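Local coordinates for protein putative isochorismatase hydrolase (Oleispira antarctica, PDB 3LQY) that is a putative hydrolase of the isochorismatase family, probably acting through a cysteine nucleophile as related enzymes do, at residues Phe15-Phe20 and Asp74-Pro80; Val54-Glu60 and Glu88-His94. Residue numbers count along the deposited sequence, not the author numbering.

Contact 1 (Phe15-Phe20 and Asp74-Pro80)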
loop_
_atom_site.group_PDB
_atom_site.type_symbol
_atom_site.label_atom_id
_atom_site.label_comp_id
_atom_site.label_asym_id
_atom_site.label_seq_id
_atom_site.Cartn_x
_atom_site.Cartn_y
_atom_site.Cartn_z
ATOM N N PHE A 15 2.809 -5.001 1.723
ATOM C CA PHE A 15 4.259 -5.047 1.735
ATOM C C PHE A 15 4.637 -6.461 2.229
ATOM O O PHE A 15 5.057 -6.642 3.366
ATOM C CB PHE A 15 4.847 -3.964 2.658
ATOM C CG PHE A 15 5.252 -2.686 1.969
ATOM C CD1 PHE A 15 6.153 -2.699 0.913
ATOM C CD2 PHE A 15 4.792 -1.469 2.422
ATOM C CE1 PHE A 15 6.578 -1.561 0.337
ATOM C CE2 PHE A 15 5.214 -0.296 1.839
ATOM C CZ PHE A 15 6.103 -0.333 0.773
ATOM N N GLN A 16 4.401 -7.467 1.383
ATOM C CA GLN A 16 4.527 -8.860 1.717
ATOM C C GLN A 16 5.766 -9.474 1.095
ATOM O O GLN A 16 6.263 -9.037 0.057
ATOM C CB GLN A 16 3.273 -9.620 1.302
ATOM C CG GLN A 16 2.057 -9.214 2.106
ATOM C CD GLN A 16 0.784 -9.630 1.436
ATOM O OE1 GLN A 16 0.105 -8.791 0.832
ATOM N NE2 GLN A 16 0.444 -10.892 1.508
ATOM N N ASN A 17 6.314 -10.467 1.805
ATOM C CA ASN A 17 7.587 -11.057 1.437
ATOM C C ASN A 17 7.762 -11.444 -0.016
ATOM O O ASN A 17 8.829 -11.207 -0.614
ATOM C CB ASN A 17 7.835 -12.296 2.301
ATOM C CG ASN A 17 8.240 -11.940 3.727
ATOM O OD1 ASN A 17 8.927 -10.947 3.958
ATOM N ND2 ASN A 17 7.803 -12.744 4.685
ATOM N N ASP A 18 6.761 -12.092 -0.604
ATOM C CA ASP A 18 6.880 -12.482 -2.054
ATOM C C ASP A 18 7.245 -11.382 -3.049
ATOM O O ASP A 18 7.644 -11.680 -4.190
ATOM C CB ASP A 18 5.625 -13.230 -2.567
ATOM C CG ASP A 18 5.563 -14.710 -2.153
ATOM O OD1 ASP A 18 6.626 -15.344 -1.988
ATOM O OD2 ASP A 18 4.436 -15.250 -1.963
ATOM N N TYR A 19 7.095 -10.134 -2.631
ATOM C CA TYR A 19 7.429 -8.973 -3.447
ATOM C C TYR A 19 8.863 -8.510 -3.404
ATOM O O TYR A 19 9.290 -7.756 -4.245
ATOM C CB TYR A 19 6.515 -7.781 -3.093
ATOM C CG TYR A 19 5.082 -7.837 -3.612
ATOM C CD1 TYR A 19 4.746 -8.611 -4.709
ATOM C CD2 TYR A 19 4.093 -7.053 -3.031
ATOM C CE1 TYR A 19 3.464 -8.583 -5.245
ATOM C CE2 TYR A 19 2.772 -7.016 -3.534
ATOM C CZ TYR A 19 2.473 -7.808 -4.643
ATOM O OH TYR A 19 1.193 -7.802 -5.123
ATOM N N PHE A 20 9.653 -9.037 -2.494
ATOM C CA PHE A 20 10.995 -8.531 -2.250
ATOM C C PHE A 20 12.010 -9.486 -2.867
ATOM O O PHE A 20 12.121 -10.680 -2.447
ATOM C CB PHE A 20 11.232 -8.532 -0.738
ATOM C CG PHE A 20 10.502 -7.443 0.015
ATOM C CD1 PHE A 20 11.197 -6.375 0.515
ATOM C CD2 PHE A 20 9.112 -7.509 0.222
ATOM C CE1 PHE A 20 10.533 -5.369 1.264
ATOM C CE2 PHE A 20 8.430 -6.522 0.931
ATOM C CZ PHE A 20 9.138 -5.449 1.467
ATOM N N ASP A 74 4.757 -18.263 4.353
ATOM C CA ASP A 74 5.637 -17.180 4.803
ATOM C C ASP A 74 5.724 -16.080 3.706
ATOM O O ASP A 74 5.958 -14.904 4.014
ATOM C CB ASP A 74 7.043 -17.679 5.172
ATOM C CG ASP A 74 7.032 -18.700 6.295
ATOM O OD1 ASP A 74 6.012 -18.820 7.026
ATOM O OD2 ASP A 74 8.072 -19.376 6.471
ATOM N N GLY A 75 5.513 -16.462 2.437
ATOM C CA GLY A 75 5.682 -15.520 1.332
ATOM C C GLY A 75 4.590 -14.450 1.356
ATOM O O GLY A 75 4.772 -13.322 0.839
ATOM N N ALA A 76 3.469 -14.794 1.996
ATOM C CA ALA A 76 2.303 -13.891 2.146
ATOM C C ALA A 76 2.318 -13.097 3.436
ATOM O O ALA A 76 1.404 -12.329 3.694
ATOM C CB ALA A 76 1.003 -14.685 2.075
ATOM N N LYS A 77 3.344 -13.272 4.245
ATOM C CA LYS A 77 3.489 -12.519 5.495
ATOM C C LYS A 77 4.021 -11.129 5.188
ATOM O O LYS A 77 4.795 -10.971 4.260
ATOM C CB LYS A 77 4.449 -13.247 6.456
ATOM C CG LYS A 77 3.916 -14.547 6.978
ATOM C CD LYS A 77 4.967 -15.255 7.917
ATOM C CE LYS A 77 4.459 -16.568 8.451
ATOM N NZ LYS A 77 5.569 -17.282 9.164
ATOM N N ILE A 78 3.612 -10.136 5.985
ATOM C CA ILE A 78 4.143 -8.774 5.885
ATOM C C ILE A 78 5.630 -8.829 6.217
ATOM O O ILE A 78 6.065 -9.482 7.217
ATOM C CB ILE A 78 3.487 -7.826 6.906
ATOM C CG1 ILE A 78 2.019 -7.610 6.561
ATOM C CG2 ILE A 78 4.263 -6.497 6.994
ATOM C CD1 ILE A 78 1.281 -6.722 7.563
ATOM N N HIS A 79 6.394 -8.119 5.412
ATOM C CA HIS A 79 7.811 -8.065 5.499
ATOM C C HIS A 79 8.181 -7.403 6.831
ATOM O O HIS A 79 7.453 -6.498 7.272
ATOM C CB HIS A 79 8.352 -7.284 4.322
ATOM C CG HIS A 79 9.828 -7.392 4.166
ATOM N ND1 HIS A 79 10.688 -6.441 4.664
ATOM C CD2 HIS A 79 10.597 -8.301 3.529
ATOM C CE1 HIS A 79 11.929 -6.783 4.378
ATOM N NE2 HIS A 79 11.908 -7.928 3.719
ATOM N N PRO A 80 9.271 -7.863 7.485
ATOM C CA PRO A 80 9.595 -7.280 8.815
ATOM C C PRO A 80 9.954 -5.791 8.804
ATOM O O PRO A 80 9.782 -5.120 9.820
ATOM C CB PRO A 80 10.804 -8.078 9.287
ATOM C CG PRO A 80 10.862 -9.302 8.452
ATOM C CD PRO A 80 10.201 -8.962 7.137
HETATM O O HOH W 1 7.784 -11.649 7.622
#
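Two loops of the isochorismatase-like alpha/beta fold meet here. Phe-15 to Phe-20 follows strand 8-13, and Asp-74 to Pro-80 lies between strands 54-59 and 90-93. Their backbones join through a single beta bridge, Gln-16 with Ile-78, flanked by two hydrogen bonds: His-79 N to Phe-15 O (2.9 Å) and Asn-17 N to Lys-77 O (2.9 Å). His-79 and Asn-17 bury the most surface. The His-79 ring lies face-to-face on the Phe-20 ring, with centroids 3.7 Å apart and planes at 6°. Helix 33-49 packs against Phe-20 through Thr-33, Glu-34 and Ala-37, so the stack ties the 74-80 loop to that helix. His-79 ND1 is hydrogen-bonded to Ser-81 OG. Asn-17 OD1 comes within 3.2 Å of His-79 CD2, while Asn-17 ND2 donates to Asp-74 O at 2.9 Å. A water accepts from the same ND2 and donates to Ile-78 O. From Asn-17 to Tyr-19 the chain makes a 3-10 turn. Gly-75 covers the start of this turn. A CB on Gly-75 would clash with Asp-18 OD1. The Asp-18 carboxylate is held from outside the two segments, by the backbone nitrogens of Lys-27 and Phe-69. The shortest hydrogen bond across the segments runs from Asp-18 N to Gly-75 O, at 2.7 Å.

Contact 2 (Val54-Glu60 and Glu88-His94)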
loop_
_atom_site.group_PDB
_atom_site.type_symbol
_atom_site.label_atom_id
_atom_site.label_comp_id
_atom_site.label_asym_id
_atom_site.label_seq_id
_atom_site.Cartn_x
_atom_site.Cartn_y
_atom_site.Cartn_z
ATOM N N VAL A 54 -2.778 3.577 12.091
ATOM C CA VAL A 54 -2.045 2.784 11.108
ATOM C C VAL A 54 -2.865 1.536 10.782
ATOM O O VAL A 54 -3.231 0.778 11.701
ATOM C CB VAL A 54 -0.669 2.362 11.642
ATOM C CG1 VAL A 54 0.052 1.511 10.620
ATOM C CG2 VAL A 54 0.148 3.587 11.958
ATOM N N VAL A 55 -3.179 1.347 9.490
ATOM C CA VAL A 55 -3.892 0.154 9.037
ATOM C C VAL A 55 -3.105 -0.570 7.946
ATOM O O VAL A 55 -2.578 0.058 7.010
ATOM C CB VAL A 55 -5.288 0.446 8.505
ATOM C CG1 VAL A 55 -6.004 -0.851 8.126
ATOM C CG2 VAL A 55 -6.114 1.227 9.496
ATOM N N HIS A 56 -3.054 -1.897 8.084
ATOM C CA HIS A 56 -2.355 -2.756 7.129
ATOM C C HIS A 56 -3.316 -3.577 6.288
ATOM O O HIS A 56 -4.385 -4.022 6.758
ATOM C CB HIS A 56 -1.421 -3.749 7.880
ATOM C CG HIS A 56 -0.483 -3.093 8.839
ATOM N ND1 HIS A 56 0.818 -2.772 8.508
ATOM C CD2 HIS A 56 -0.658 -2.696 10.127
ATOM C CE1 HIS A 56 1.410 -2.234 9.566
ATOM N NE2 HIS A 56 0.532 -2.157 10.551
ATOM N N VAL A 57 -2.889 -3.853 5.066
ATOM C CA VAL A 57 -3.664 -4.690 4.177
ATOM C C VAL A 57 -2.712 -5.765 3.692
ATOM O O VAL A 57 -1.573 -5.472 3.442
ATOM C CB VAL A 57 -4.219 -3.886 3.011
ATOM C CG1 VAL A 57 -4.800 -4.819 1.984
ATOM C CG2 VAL A 57 -5.284 -2.862 3.527
ATOM N N ARG A 58 -3.198 -6.997 3.597
ATOM C CA ARG A 58 -2.416 -8.126 3.223
ATOM C C ARG A 58 -3.240 -9.009 2.295
ATOM O O ARG A 58 -4.417 -9.209 2.525
ATOM C CB ARG A 58 -2.067 -8.893 4.519
ATOM C CG ARG A 58 -0.896 -9.764 4.455
ATOM C CD ARG A 58 -0.492 -10.343 5.824
ATOM N NE ARG A 58 -1.463 -11.297 6.403
ATOM C CZ ARG A 58 -1.643 -12.554 6.004
ATOM N NH1 ARG A 58 -0.895 -13.076 5.037
ATOM N NH2 ARG A 58 -2.558 -13.323 6.611
ATOM N N HIS A 59 -2.624 -9.544 1.254
ATOM C CA HIS A 59 -3.318 -10.373 0.255
ATOM C C HIS A 59 -2.991 -11.853 0.334
ATOM O O HIS A 59 -1.817 -12.228 0.482
ATOM C CB HIS A 59 -2.930 -9.901 -1.155
ATOM C CG HIS A 59 -3.776 -10.496 -2.242
ATOM N ND1 HIS A 59 -4.849 -9.819 -2.775
ATOM C CD2 HIS A 59 -3.733 -11.698 -2.875
ATOM C CE1 HIS A 59 -5.430 -10.570 -3.692
ATOM N NE2 HIS A 59 -4.779 -11.715 -3.774
ATOM N N GLU A 60 -4.021 -12.692 0.221
ATOM C CA GLU A 60 -3.823 -14.109 0.000
ATOM C C GLU A 60 -4.752 -14.610 -1.097
ATOM O O GLU A 60 -5.930 -14.293 -1.108
ATOM C CB GLU A 60 -4.047 -14.905 1.312
ATOM C CG GLU A 60 -2.896 -14.803 2.306
ATOM C CD GLU A 60 -3.078 -15.658 3.600
ATOM O OE1 GLU A 60 -4.148 -16.273 3.827
ATOM O OE2 GLU A 60 -2.130 -15.687 4.399
ATOM N N GLU A 88 -2.874 -2.232 15.686
ATOM C CA GLU A 88 -2.948 -1.846 14.281
ATOM C C GLU A 88 -3.637 -2.972 13.526
ATOM O O GLU A 88 -3.137 -4.090 13.504
ATOM C CB GLU A 88 -1.543 -1.616 13.723
ATOM C CG GLU A 88 -0.695 -0.658 14.544
ATOM C CD GLU A 88 0.704 -0.445 13.924
ATOM O OE1 GLU A 88 1.103 -1.281 13.083
ATOM O OE2 GLU A 88 1.414 0.515 14.322
ATOM N N ALA A 89 -4.802 -2.690 12.958
ATOM C CA ALA A 89 -5.602 -3.688 12.268
ATOM C C ALA A 89 -4.868 -4.167 11.024
ATOM O O ALA A 89 -4.172 -3.391 10.356
ATOM C CB ALA A 89 -6.975 -3.097 11.862
ATOM N N VAL A 90 -5.051 -5.443 10.709
ATOM C CA VAL A 90 -4.558 -6.004 9.459
ATOM C C VAL A 90 -5.734 -6.580 8.690
ATOM O O VAL A 90 -6.414 -7.482 9.175
ATOM C CB VAL A 90 -3.525 -7.120 9.760
ATOM C CG1 VAL A 90 -3.144 -7.845 8.490
ATOM C CG2 VAL A 90 -2.315 -6.507 10.432
ATOM N N VAL A 91 -5.998 -6.044 7.504
ATOM C CA VAL A 91 -7.083 -6.538 6.695
ATOM C C VAL A 91 -6.595 -7.522 5.654
ATOM O O VAL A 91 -5.787 -7.165 4.794
ATOM C CB VAL A 91 -7.771 -5.380 5.910
ATOM C CG1 VAL A 91 -8.972 -5.919 5.137
ATOM C CG2 VAL A 91 -8.180 -4.265 6.871
ATOM N N LEU A 92 -7.213 -8.688 5.629
ATOM C CA LEU A 92 -6.862 -9.759 4.696
ATOM C C LEU A 92 -7.780 -9.642 3.484
ATOM O O LEU A 92 -9.012 -9.571 3.631
ATOM C CB LEU A 92 -7.028 -11.140 5.380
ATOM C CG LEU A 92 -6.788 -12.388 4.511
ATOM C CD1 LEU A 92 -5.434 -12.339 3.795
ATOM C CD2 LEU A 92 -6.870 -13.663 5.336
ATOM N N LYS A 93 -7.196 -9.601 2.289
ATOM C CA LYS A 93 -7.999 -9.446 1.054
ATOM C C LYS A 93 -7.671 -10.541 0.041
ATOM O O LYS A 93 -6.613 -11.179 0.109
ATOM C CB LYS A 93 -7.758 -8.089 0.437
ATOM C CG LYS A 93 -6.456 -7.906 -0.319
ATOM C CD LYS A 93 -6.358 -6.493 -0.856
ATOM C CE LYS A 93 -5.097 -6.247 -1.710
ATOM N NZ LYS A 93 -5.065 -6.971 -3.046
ATOM N N HIS A 94 -8.597 -10.749 -0.891
ATOM C CA HIS A 94 -8.447 -11.748 -1.960
ATOM C C HIS A 94 -8.673 -11.167 -3.350
ATOM O O HIS A 94 -8.591 -11.870 -4.350
ATOM C CB HIS A 94 -9.407 -12.917 -1.698
ATOM C CG HIS A 94 -9.316 -13.464 -0.297
ATOM N ND1 HIS A 94 -8.176 -14.064 0.196
ATOM C CD2 HIS A 94 -10.211 -13.467 0.719
ATOM C CE1 HIS A 94 -8.382 -14.438 1.447
ATOM N NE2 HIS A 94 -9.605 -14.078 1.790
HETATM O O HOH W 2 -5.701 -0.054 13.045
HETATM O O HOH W 3 -6.307 -13.546 -4.903
#
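A lysine-histidine hydrogen bond stands out in this parallel strand pair: Lys-93 NZ donates to His-59 ND1 at 2.9 Å. Lys-93 NZ also bonds to Gln-95 O and to the 3-sulfinoalanine at position 126, and makes a long, weak ion pair with Asp-14. Strand 90-93 is one of the two outermost strands of the central parallel sheet in this chain. It runs beside strand 54-59, with axes at 24°. The register is regular, from His-56 beside Val-90 to His-59 beside Lys-93. The backbone bonds alternate: His-56 N to Ala-89 O (2.9 Å), Val-91 N to His-56 O (2.7 Å), then Arg-58 N, Lys-93 N and Glu-60 N continue the ladder. Val-57 and Val-91 lie on the same face as His-59 and Lys-93. His-56 and Arg-58 point to the other face. There His-56 NE2 donates to Glu-88 OE1 at 2.7 Å, while Glu-88 OE2 forms a salt bridge with Arg-48. At the far end His-94 ND1 donates to Glu-60 O at 2.6 Å. An Asp-Lys-Cys catalytic triad is the hallmark of cysteine hydrolases of this family. The grouping of Lys-93, Asp-14 and the oxidised Cys-126 is consistent with such a site, with His-59 beside it.

How the contacts relate
The centres of contact 1 and contact 2 lie about 12 Å apart in one isochorismatase domain. Their segments alternate along the chain: 15-20, 54-60, 74-80, 88-94. Contact 2 pairs the last two strands at one side of the six-stranded parallel sheet. Contact 1 joins the loop after strand 8-13 to the loop that leads from strand 54-59 to strand 90-93. The two contacts touch directly. Arg-58 NH1 probably hydrogen-bonds to Ala-76 O, and Gln-16 NE2 probably to His-59 O, both at 2.8 Å. Contact 1 thus holds the loop after strand 8-13 against the end of strand 54-59, beside the His-59 and Lys-93 end of contact 2, where the probable active site lies.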